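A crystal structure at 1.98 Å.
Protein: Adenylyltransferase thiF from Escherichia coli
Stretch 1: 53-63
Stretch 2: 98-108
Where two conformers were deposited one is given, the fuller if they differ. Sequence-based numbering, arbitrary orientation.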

# COMPACT_ATOMS: atom_id res chain seq x y z
N GLY C 53 2.52 21.71 5.47
CA GLY C 53 3.28 22.96 5.54
C GLY C 53 4.76 22.94 5.86
O GLY C 53 5.57 23.74 5.28
N THR C 54 5.13 22.07 6.80
CA THR C 54 6.54 21.91 7.16
C THR C 54 6.90 20.43 7.29
O THR C 54 6.25 19.67 8.01
CB THR C 54 6.90 22.60 8.49
OG1 THR C 54 6.49 23.96 8.44
CG2 THR C 54 8.42 22.55 8.74
N LEU C 55 7.92 20.02 6.57
CA LEU C 55 8.40 18.65 6.67
C LEU C 55 9.83 18.71 7.15
O LEU C 55 10.68 19.41 6.56
CB LEU C 55 8.42 17.91 5.32
CG LEU C 55 7.13 17.61 4.63
CD1 LEU C 55 7.46 16.92 3.28
CD2 LEU C 55 6.27 16.70 5.53
N VAL C 56 10.12 17.97 8.21
CA VAL C 56 11.47 17.89 8.71
C VAL C 56 11.96 16.49 8.32
O VAL C 56 11.31 15.49 8.62
CB VAL C 56 11.49 18.19 10.26
CG1 VAL C 56 12.93 18.23 10.79
CG2 VAL C 56 10.89 19.61 10.51
N LEU C 57 13.10 16.42 7.62
CA LEU C 57 13.60 15.18 7.04
C LEU C 57 14.92 14.88 7.69
O LEU C 57 15.89 15.57 7.47
CB LEU C 57 13.74 15.39 5.51
CG LEU C 57 12.54 16.11 4.81
CD1 LEU C 57 12.98 16.97 3.60
CD2 LEU C 57 11.53 15.06 4.34
N ALA C 58 14.96 13.81 8.48
CA ALA C 58 16.18 13.46 9.21
C ALA C 58 16.72 12.11 8.73
O ALA C 58 15.98 11.11 8.66
CB ALA C 58 15.83 13.41 10.75
N ASP C 59 18.01 12.07 8.40
CA ASP C 59 18.64 10.79 8.02
C ASP C 59 20.15 11.02 8.09
O ASP C 59 20.62 12.11 7.81
CB ASP C 59 18.23 10.37 6.59
CG ASP C 59 18.60 8.87 6.25
OD1 ASP C 59 17.76 7.93 6.38
OD2 ASP C 59 19.77 8.64 5.84
N ASP C 60 20.90 10.00 8.49
CA ASP C 60 22.33 10.16 8.57
C ASP C 60 23.11 9.48 7.44
O ASP C 60 24.32 9.44 7.51
CB ASP C 60 22.85 9.65 9.91
CG ASP C 60 22.73 8.13 10.04
OD1 ASP C 60 22.01 7.49 9.23
OD2 ASP C 60 23.35 7.58 10.97
N ASP C 61 22.43 8.95 6.40
CA ASP C 61 23.13 8.24 5.33
C ASP C 61 23.40 9.07 4.07
O ASP C 61 22.88 10.14 3.95
CB ASP C 61 22.32 7.02 4.90
CG ASP C 61 22.30 5.92 5.95
OD1 ASP C 61 21.19 5.47 6.32
OD2 ASP C 61 23.40 5.51 6.41
N ASP C 62 24.22 8.54 3.17
CA ASP C 62 24.50 9.14 1.86
C ASP C 62 23.83 8.17 0.84
O ASP C 62 23.65 6.99 1.12
CB ASP C 62 26.03 9.19 1.57
CG ASP C 62 26.76 10.29 2.40
OD1 ASP C 62 26.14 11.32 2.78
OD2 ASP C 62 27.97 10.14 2.67
N VAL C 63 23.46 8.65 -0.33
CA VAL C 63 22.85 7.76 -1.30
C VAL C 63 23.84 6.71 -1.82
O VAL C 63 25.00 7.01 -2.12
CB VAL C 63 22.26 8.57 -2.47
CG1 VAL C 63 21.62 7.62 -3.49
CG2 VAL C 63 21.21 9.64 -1.89
N ILE C 98 6.34 24.82 0.20
CA ILE C 98 6.23 24.45 1.61
C ILE C 98 7.62 24.54 2.23
O ILE C 98 8.61 24.68 1.50
CB ILE C 98 5.61 23.03 1.77
CG1 ILE C 98 6.35 22.02 0.88
CG2 ILE C 98 4.10 23.10 1.47
CD1 ILE C 98 5.89 20.59 1.10
N GLN C 99 7.70 24.50 3.57
CA GLN C 99 8.96 24.56 4.30
C GLN C 99 9.64 23.18 4.39
O GLN C 99 9.10 22.24 5.01
CB GLN C 99 8.70 25.13 5.71
CG GLN C 99 9.91 25.14 6.64
CD GLN C 99 11.13 25.85 6.05
OE1 GLN C 99 11.02 26.96 5.51
NE2 GLN C 99 12.30 25.22 6.17
N LEU C 100 10.82 23.03 3.79
CA LEU C 100 11.49 21.72 3.85
C LEU C 100 12.79 21.80 4.63
O LEU C 100 13.73 22.40 4.18
CB LEU C 100 11.73 21.17 2.43
CG LEU C 100 10.45 20.86 1.61
CD1 LEU C 100 10.83 20.54 0.14
CD2 LEU C 100 9.67 19.67 2.22
N THR C 101 12.83 21.17 5.80
CA THR C 101 14.01 21.22 6.65
C THR C 101 14.82 19.92 6.68
O THR C 101 14.28 18.85 6.97
CB THR C 101 13.56 21.60 8.08
OG1 THR C 101 12.92 22.86 8.01
CG2 THR C 101 14.74 21.65 9.07
N ALA C 102 16.11 20.04 6.39
CA ALA C 102 17.03 18.89 6.34
C ALA C 102 17.84 18.74 7.58
O ALA C 102 18.51 19.68 7.98
CB ALA C 102 18.04 19.06 5.14
N LEU C 103 17.81 17.56 8.20
CA LEU C 103 18.66 17.28 9.39
C LEU C 103 19.50 16.05 9.04
O LEU C 103 19.00 14.90 9.06
CB LEU C 103 17.82 16.93 10.64
CG LEU C 103 16.77 17.98 11.03
CD1 LEU C 103 16.03 17.54 12.32
CD2 LEU C 103 17.46 19.30 11.30
N GLN C 104 20.77 16.27 8.69
CA GLN C 104 21.63 15.14 8.34
C GLN C 104 22.21 14.62 9.66
O GLN C 104 23.33 14.96 10.05
CB GLN C 104 22.76 15.58 7.41
CG GLN C 104 23.61 14.42 6.86
CD GLN C 104 22.84 13.47 5.93
OE1 GLN C 104 21.78 13.81 5.38
NE2 GLN C 104 23.39 12.29 5.75
N GLN C 105 21.43 13.83 10.38
CA GLN C 105 21.94 13.33 11.62
C GLN C 105 21.11 12.14 12.08
O GLN C 105 20.03 11.86 11.52
CB GLN C 105 22.00 14.50 12.65
CG GLN C 105 20.65 14.94 13.13
CD GLN C 105 20.69 16.12 14.08
OE1 GLN C 105 20.51 17.26 13.67
NE2 GLN C 105 20.94 15.84 15.37
N ARG C 106 21.65 11.41 13.06
CA ARG C 106 20.97 10.26 13.67
C ARG C 106 20.41 10.95 14.89
O ARG C 106 21.14 11.23 15.84
CB ARG C 106 21.98 9.17 14.10
CG ARG C 106 21.33 7.94 14.77
CD ARG C 106 22.36 6.84 15.05
NE ARG C 106 21.81 5.67 15.74
CZ ARG C 106 21.52 5.61 17.04
NH1 ARG C 106 21.72 6.66 17.83
NH2 ARG C 106 21.04 4.48 17.56
N LEU C 107 19.13 11.24 14.83
CA LEU C 107 18.47 11.98 15.90
C LEU C 107 18.43 11.19 17.14
O LEU C 107 17.90 10.09 17.15
CB LEU C 107 17.03 12.31 15.52
CG LEU C 107 16.76 13.46 14.56
CD1 LEU C 107 15.24 13.58 14.30
CD2 LEU C 107 17.31 14.76 15.17
N THR C 108 18.97 11.77 18.20
CA THR C 108 18.95 11.11 19.48
C THR C 108 19.03 12.16 20.60
O THR C 108 19.40 13.32 20.39
CB THR C 108 20.14 10.09 19.59
OG1 THR C 108 20.05 9.39 20.83
CG2 THR C 108 21.50 10.82 19.52
O HOH W 1 26.17 10.22 5.88

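The two stretches pair as parallel strands, with axes 18° apart. Ile 98 lies just before the pairing, its CB 3.6 Å from Gly 53 O. The ladder begins at Gln 99. Its N donates to Gly 53 O at 2.8 Å, and its O accepts from Leu 55 N at 3.0 Å. One residue thus bonds to the two neighbours of its partner, Thr 54, as parallel pairing requires. The Gln 99 side chain turns back to its own strand, where NE2 donates to Thr 101 OG1 at 3.1 Å. Leu 100 faces the other way and packs CD2 against Leu 55 CD1 at 3.7 Å. Thr 101 repeats the pattern of Gln 99: N donates to Leu 55 O at 2.9 Å, and O accepts from Leu 57 N at 2.8 Å. Ala 102 pairs with Leu 57, but little of its surface is covered by the other stretch. Leu 103 continues the ladder. Its N donates to Leu 57 O at 2.9 Å, and its O accepts from Asp 59 N at 3.1 Å. Its CD1 meets Val 56 CG1 at 3.5 Å. Gln 104 uses its side chain: NE2 donates to Asp 61 O at 2.9 Å. A water bound to Asp 60 O also accepts weakly from this NE2. Finally, Leu 107 CD1 packs on Ala 58 CB at 3.6 Å.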